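Local atomic coordinates of 16S rRNA methylase (Escherichia coli, PDB entry 3P2E), a protein that methylates N1 of adenine 1408 in the 16S rRNA of assembled 30S subunits, using S-adenosyl-L-methionine, and so confers resistance to many aminoglycosides. Residues A[177-191]-A[201-215]. Sequence-based numbering, arbitrary orientation.
Sequences FRIDDVKELDNEYVK and LAFGRKRSFFRVSGH
Val-190 lays CG2 squarely over one face of the Phe-209 ring, 3.4 Å from its centroid, while the Leu-185 carbonyl oxygen lies at the ring edge. The His-215 imidazole has Arg-178 CB over one face, a CH-pi contact, and the Asp-180 carboxylate at its edge. The two planes are only 11° apart, and ND1 of His-215 donates an almost straight bond (2.7 Å, 171°) to the syn lone pair of Asp-180 OD2. A chi1 of 60° holds the imidazole between its own backbone N and carbonyl carbon, within reach of both neighbours. The Arg-211 guanidinium carries Leu-185 CD1 over one face, towards the rim, and water 1 in its plane. This water accepts from NE (3.0 Å) and also bonds to Ser-213 OG; Asp-181 OD2 and Arg-211 NH2 stay 4.9 Å apart, not in direct contact. On the other side of the sheet, the extended Glu-184 chain runs alongside Phe-210, its CD 3.5 Å from CE1 of that ring, and Ile-179 CG1 packs on Val-212 CG1. Strands 178-185 and 209-215 pair antiparallel, interrupted by a classic beta bulge where the Asp-180 and Asp-181 amides both donate to Ser-213 O, at 2.8 Å in the case of Asp-180 N. Strand 209-215 also bonds to strand 133-139, leaving 178-185 outermost in the chain's sheet. Beyond it, Asp-186 N-caps helix 187-190. This closing antiparallel pair, its strands joined through two helices, with strand order 3-2-1-4-5-7-6, is the hallmark of the Rossmann-like class I methyltransferase fold; Phe-209 and Leu-201 back onto Phe-105 and Trp-197 of the S-adenosyl-L-methionine site.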
loop_
_atom_site.group_PDB
_atom_site.type_symbol
_atom_site.label_atom_id
_atom_site.label_comp_id
_atom_site.label_asym_id
_atom_site.label_seq_id
_atom_site.Cartn_x
_atom_site.Cartn_y
_atom_site.Cartn_z
ATOM N N PHE A 177 14.321 3.801 4.571
ATOM C CA PHE A 177 14.130 3.354 3.192
ATOM C C PHE A 177 15.371 3.559 2.322
ATOM O O PHE A 177 15.816 4.688 2.103
ATOM C CB PHE A 177 12.931 4.078 2.573
ATOM C CG PHE A 177 11.616 3.728 3.216
ATOM C CD1 PHE A 177 11.050 2.472 3.032
ATOM C CD2 PHE A 177 10.950 4.652 4.018
ATOM C CE1 PHE A 177 9.839 2.137 3.636
ATOM C CE2 PHE A 177 9.739 4.329 4.628
ATOM C CZ PHE A 177 9.182 3.065 4.435
ATOM N N ARG A 178 15.918 2.454 1.822
ATOM C CA ARG A 178 17.106 2.480 0.973
ATOM C C ARG A 178 16.700 2.324 -0.492
ATOM O O ARG A 178 16.323 1.235 -0.926
ATOM C CB ARG A 178 18.041 1.341 1.364
ATOM C CG ARG A 178 18.549 1.395 2.796
ATOM C CD ARG A 178 19.649 2.426 2.948
ATOM N NE ARG A 178 20.306 2.316 4.247
ATOM C CZ ARG A 178 21.423 2.957 4.575
ATOM N NH1 ARG A 178 22.012 3.759 3.695
ATOM N NH2 ARG A 178 21.954 2.791 5.779
ATOM N N ILE A 179 16.786 3.410 -1.249
ATOM C CA ILE A 179 16.419 3.385 -2.661
ATOM C C ILE A 179 17.373 2.529 -3.490
ATOM O O ILE A 179 18.588 2.747 -3.474
ATOM C CB ILE A 179 16.411 4.810 -3.266
ATOM C CG1 ILE A 179 15.395 5.689 -2.532
ATOM C CG2 ILE A 179 16.068 4.746 -4.750
ATOM C CD1 ILE A 179 15.370 7.133 -3.018
ATOM N N ASP A 180 16.821 1.554 -4.210
ATOM C CA ASP A 180 17.633 0.701 -5.071
ATOM C C ASP A 180 17.377 1.011 -6.541
ATOM O O ASP A 180 18.214 0.726 -7.403
ATOM C CB ASP A 180 17.337 -0.774 -4.816
ATOM C CG ASP A 180 17.770 -1.221 -3.445
ATOM O OD1 ASP A 180 18.890 -0.852 -3.031
ATOM O OD2 ASP A 180 16.999 -1.949 -2.789
ATOM N N ASP A 181 16.222 1.602 -6.830
ATOM C CA ASP A 181 15.892 1.936 -8.208
ATOM C C ASP A 181 14.827 3.019 -8.324
ATOM O O ASP A 181 13.940 3.123 -7.482
ATOM C CB ASP A 181 15.399 0.690 -8.946
ATOM C CG ASP A 181 15.193 0.936 -10.428
ATOM O OD1 ASP A 181 16.201 1.085 -11.151
ATOM O OD2 ASP A 181 14.024 0.989 -10.872
ATOM N N VAL A 182 14.939 3.829 -9.373
ATOM C CA VAL A 182 13.966 4.882 -9.659
ATOM C C VAL A 182 13.634 4.735 -11.141
ATOM O O VAL A 182 14.514 4.843 -11.993
ATOM C CB VAL A 182 14.529 6.295 -9.406
ATOM C CG1 VAL A 182 13.499 7.349 -9.823
ATOM C CG2 VAL A 182 14.875 6.460 -7.937
ATOM N N LYS A 183 12.367 4.479 -11.447
ATOM C CA LYS A 183 11.954 4.296 -12.832
ATOM C C LYS A 183 10.744 5.145 -13.193
ATOM O O LYS A 183 9.807 5.263 -12.410
ATOM C CB LYS A 183 11.625 2.819 -13.071
ATOM C CG LYS A 183 11.313 2.454 -14.517
ATOM C CD LYS A 183 11.115 0.953 -14.659
ATOM C CE LYS A 183 10.909 0.543 -16.111
ATOM N NZ LYS A 183 10.736 -0.937 -16.241
ATOM N N GLU A 184 10.773 5.740 -14.382
ATOM C CA GLU A 184 9.649 6.544 -14.845
ATOM C C GLU A 184 8.760 5.609 -15.661
ATOM O O GLU A 184 9.210 5.008 -16.640
ATOM C CB GLU A 184 10.148 7.710 -15.709
ATOM C CG GLU A 184 9.052 8.683 -16.129
ATOM C CD GLU A 184 9.604 9.976 -16.700
ATOM O OE1 GLU A 184 8.798 10.824 -17.137
ATOM O OE2 GLU A 184 10.842 10.146 -16.707
ATOM N N LEU A 185 7.502 5.481 -15.250
ATOM C CA LEU A 185 6.554 4.600 -15.926
ATOM C C LEU A 185 5.518 5.393 -16.725
ATOM O O LEU A 185 5.333 6.586 -16.489
ATOM C CB LEU A 185 5.866 3.711 -14.885
ATOM C CG LEU A 185 6.839 2.873 -14.045
ATOM C CD1 LEU A 185 6.142 2.353 -12.794
ATOM C CD2 LEU A 185 7.386 1.732 -14.886
ATOM N N ASP A 186 4.845 4.727 -17.664
ATOM C CA ASP A 186 3.847 5.394 -18.498
ATOM C C ASP A 186 2.405 4.969 -18.243
ATOM O O ASP A 186 2.132 4.103 -17.412
ATOM C CB ASP A 186 4.172 5.194 -19.989
ATOM C CG ASP A 186 4.315 3.729 -20.376
ATOM O OD1 ASP A 186 3.685 2.860 -19.739
ATOM O OD2 ASP A 186 5.056 3.444 -21.343
ATOM N N ASN A 187 1.475 5.596 -18.960
ATOM C CA ASN A 187 0.063 5.273 -18.803
ATOM C C ASN A 187 -0.210 3.791 -19.044
ATOM O O ASN A 187 -0.984 3.178 -18.315
ATOM C CB ASN A 187 -0.798 6.099 -19.770
ATOM C CG ASN A 187 -0.849 7.567 -19.405
ATOM O OD1 ASN A 187 -1.921 8.117 -19.124
ATOM N ND2 ASN A 187 0.305 8.215 -19.416
ATOM N N GLU A 188 0.420 3.215 -20.066
ATOM C CA GLU A 188 0.200 1.805 -20.376
ATOM C C GLU A 188 0.460 0.928 -19.159
ATOM O O GLU A 188 -0.307 0.008 -18.864
ATOM C CB GLU A 188 1.103 1.349 -21.525
ATOM C CG GLU A 188 0.676 0.020 -22.119
ATOM C CD GLU A 188 1.713 -0.575 -23.049
ATOM O OE1 GLU A 188 2.291 0.173 -23.866
ATOM O OE2 GLU A 188 1.941 -1.801 -22.964
ATOM N N TYR A 189 1.547 1.214 -18.451
ATOM C CA TYR A 189 1.900 0.450 -17.264
ATOM C C TYR A 189 0.819 0.515 -16.180
ATOM O O TYR A 189 0.559 -0.466 -15.478
ATOM C CB TYR A 189 3.209 0.966 -16.669
ATOM C CG TYR A 189 3.564 0.247 -15.401
ATOM C CD1 TYR A 189 4.099 -1.039 -15.443
ATOM C CD2 TYR A 189 3.276 0.806 -14.156
ATOM C CE1 TYR A 189 4.331 -1.756 -14.281
ATOM C CE2 TYR A 189 3.505 0.093 -12.980
ATOM C CZ TYR A 189 4.027 -1.187 -13.054
ATOM O OH TYR A 189 4.226 -1.919 -11.912
ATOM N N VAL A 190 0.201 1.681 -16.041
ATOM C CA VAL A 190 -0.826 1.884 -15.029
ATOM C C VAL A 190 -2.151 1.213 -15.385
ATOM O O VAL A 190 -2.979 0.960 -14.510
ATOM C CB VAL A 190 -1.038 3.398 -14.785
ATOM C CG1 VAL A 190 -2.090 3.628 -13.706
ATOM C CG2 VAL A 190 0.299 4.032 -14.382
ATOM N N LYS A 191 -2.336 0.900 -16.664
ATOM C CA LYS A 191 -3.568 0.261 -17.112
ATOM C C LYS A 191 -3.788 -1.119 -16.504
ATOM O O LYS A 191 -4.885 -1.674 -16.602
ATOM C CB LYS A 191 -3.590 0.162 -18.640
ATOM C CG LYS A 191 -3.695 1.512 -19.332
ATOM C CD LYS A 191 -3.870 1.358 -20.839
ATOM C CE LYS A 191 -3.998 2.716 -21.514
ATOM N NZ LYS A 191 -4.203 2.595 -22.979
ATOM N N LEU A 201 -6.352 7.635 -14.042
ATOM C CA LEU A 201 -5.017 8.164 -14.307
ATOM C C LEU A 201 -4.408 7.560 -15.569
ATOM O O LEU A 201 -3.726 8.243 -16.331
ATOM C CB LEU A 201 -4.088 7.899 -13.121
ATOM C CG LEU A 201 -4.409 8.585 -11.788
ATOM C CD1 LEU A 201 -3.478 8.047 -10.703
ATOM C CD2 LEU A 201 -4.254 10.099 -11.923
ATOM N N ALA A 202 -4.659 6.275 -15.784
ATOM C CA ALA A 202 -4.127 5.584 -16.951
ATOM C C ALA A 202 -4.825 5.965 -18.249
ATOM O O ALA A 202 -4.176 6.112 -19.285
ATOM C CB ALA A 202 -4.225 4.077 -16.750
ATOM N N PHE A 203 -6.143 6.133 -18.192
ATOM C CA PHE A 203 -6.918 6.440 -19.394
ATOM C C PHE A 203 -7.004 7.910 -19.801
ATOM O O PHE A 203 -7.416 8.211 -20.918
ATOM C CB PHE A 203 -8.348 5.894 -19.263
ATOM C CG PHE A 203 -8.441 4.394 -19.174
ATOM C CD1 PHE A 203 -7.464 3.575 -19.733
ATOM C CD2 PHE A 203 -9.541 3.796 -18.559
ATOM C CE1 PHE A 203 -7.581 2.181 -19.682
ATOM C CE2 PHE A 203 -9.668 2.405 -18.504
ATOM C CZ PHE A 203 -8.687 1.597 -19.066
ATOM N N GLY A 204 -6.628 8.817 -18.905
ATOM C CA GLY A 204 -6.699 10.236 -19.218
ATOM C C GLY A 204 -5.545 10.768 -20.050
ATOM O O GLY A 204 -5.024 10.077 -20.925
ATOM N N ARG A 205 -5.144 12.006 -19.779
ATOM C CA ARG A 205 -4.042 12.615 -20.512
ATOM C C ARG A 205 -2.756 11.852 -20.225
ATOM O O ARG A 205 -2.656 11.134 -19.221
ATOM C CB ARG A 205 -3.843 14.076 -20.092
ATOM C CG ARG A 205 -5.022 15.019 -20.337
ATOM C CD ARG A 205 -4.538 16.466 -20.265
ATOM N NE ARG A 205 -5.591 17.460 -20.468
ATOM C CZ ARG A 205 -6.321 17.995 -19.493
ATOM N NH1 ARG A 205 -6.123 17.633 -18.233
ATOM N NH2 ARG A 205 -7.244 18.907 -19.776
ATOM N N LYS A 206 -1.774 12.001 -21.108
ATOM C CA LYS A 206 -0.483 11.354 -20.910
ATOM C C LYS A 206 0.086 11.940 -19.622
ATOM O O LYS A 206 0.098 13.159 -19.442
ATOM C CB LYS A 206 0.460 11.664 -22.073
ATOM C CG LYS A 206 1.898 11.220 -21.829
ATOM C CD LYS A 206 2.786 11.527 -23.021
ATOM C CE LYS A 206 4.216 11.067 -22.775
ATOM N NZ LYS A 206 5.101 11.372 -23.937
ATOM N N ARG A 207 0.560 11.072 -18.733
ATOM C CA ARG A 207 1.104 11.509 -17.452
ATOM C C ARG A 207 2.354 10.721 -17.091
ATOM O O ARG A 207 2.501 9.562 -17.478
ATOM C CB ARG A 207 0.062 11.303 -16.345
ATOM C CG ARG A 207 -1.255 12.035 -16.554
ATOM C CD ARG A 207 -2.249 11.659 -15.460
ATOM N NE ARG A 207 -1.672 11.840 -14.135
ATOM C CZ ARG A 207 -2.012 12.808 -13.289
ATOM N NH1 ARG A 207 -2.942 13.695 -13.620
ATOM N NH2 ARG A 207 -1.408 12.897 -12.113
ATOM N N SER A 208 3.246 11.352 -16.338
ATOM C CA SER A 208 4.466 10.689 -15.906
ATOM C C SER A 208 4.231 10.084 -14.530
ATOM O O SER A 208 3.663 10.731 -13.652
ATOM C CB SER A 208 5.628 11.684 -15.831
ATOM O OG SER A 208 6.036 12.093 -17.123
ATOM N N PHE A 209 4.648 8.832 -14.363
ATOM C CA PHE A 209 4.525 8.129 -13.091
ATOM C C PHE A 209 5.951 7.771 -12.689
ATOM O O PHE A 209 6.790 7.478 -13.546
ATOM C CB PHE A 209 3.688 6.854 -13.257
ATOM C CG PHE A 209 2.291 7.110 -13.749
ATOM C CD1 PHE A 209 1.239 7.275 -12.851
ATOM C CD2 PHE A 209 2.029 7.193 -15.113
ATOM C CE1 PHE A 209 -0.055 7.521 -13.308
ATOM C CE2 PHE A 209 0.739 7.440 -15.579
ATOM C CZ PHE A 209 -0.305 7.602 -14.675
ATOM N N PHE A 210 6.232 7.811 -11.394
ATOM C CA PHE A 210 7.567 7.502 -10.905
ATOM C C PHE A 210 7.527 6.452 -9.815
ATOM O O PHE A 210 6.745 6.556 -8.871
ATOM C CB PHE A 210 8.226 8.772 -10.359
ATOM C CG PHE A 210 8.340 9.867 -11.371
ATOM C CD1 PHE A 210 9.330 9.825 -12.351
ATOM C CD2 PHE A 210 7.426 10.916 -11.379
ATOM C CE1 PHE A 210 9.402 10.814 -13.328
ATOM C CE2 PHE A 210 7.492 11.907 -12.353
ATOM C CZ PHE A 210 8.480 11.855 -13.328
ATOM N N ARG A 211 8.362 5.431 -9.953
ATOM C CA ARG A 211 8.419 4.397 -8.935
ATOM C C ARG A 211 9.769 4.423 -8.259
ATOM O O ARG A 211 10.796 4.239 -8.908
ATOM C CB ARG A 211 8.197 3.002 -9.523
ATOM C CG ARG A 211 8.349 1.883 -8.479
ATOM C CD ARG A 211 8.039 0.519 -9.069
ATOM N NE ARG A 211 9.019 0.136 -10.081
ATOM C CZ ARG A 211 8.773 -0.717 -11.071
ATOM N NH1 ARG A 211 7.575 -1.273 -11.187
ATOM N NH2 ARG A 211 9.730 -1.020 -11.939
ATOM N N VAL A 212 9.758 4.681 -6.958
ATOM C CA VAL A 212 10.974 4.672 -6.163
ATOM C C VAL A 212 10.832 3.371 -5.383
ATOM O O VAL A 212 9.865 3.183 -4.650
ATOM C CB VAL A 212 11.032 5.870 -5.191
ATOM C CG1 VAL A 212 12.210 5.721 -4.245
ATOM C CG2 VAL A 212 11.170 7.163 -5.977
ATOM N N SER A 213 11.779 2.456 -5.561
ATOM C CA SER A 213 11.694 1.178 -4.873
ATOM C C SER A 213 13.028 0.813 -4.251
ATOM O O SER A 213 14.059 1.393 -4.596
ATOM C CB SER A 213 11.253 0.083 -5.852
ATOM O OG SER A 213 12.130 -0.004 -6.961
ATOM N N GLY A 214 13.002 -0.145 -3.332
ATOM C CA GLY A 214 14.224 -0.562 -2.670
ATOM C C GLY A 214 13.940 -1.469 -1.493
ATOM O O GLY A 214 12.934 -2.178 -1.480
ATOM N N HIS A 215 14.827 -1.459 -0.500
ATOM C CA HIS A 215 14.641 -2.294 0.679
ATOM C C HIS A 215 14.603 -1.441 1.935
ATOM O O HIS A 215 15.078 -0.308 1.937
ATOM C CB HIS A 215 15.758 -3.347 0.791
ATOM C CG HIS A 215 17.139 -2.774 0.890
ATOM N ND1 HIS A 215 17.790 -2.208 -0.184
ATOM C CD2 HIS A 215 18.001 -2.701 1.932
ATOM C CE1 HIS A 215 18.995 -1.815 0.189
ATOM N NE2 HIS A 215 19.148 -2.103 1.470
HETATM O O HOH W 1 11.669 1.393 -9.294
HETATM O O HOH W 2 12.693 -1.042 -11.626
HETATM O O HOH W 3 3.282 8.285 -19.885
#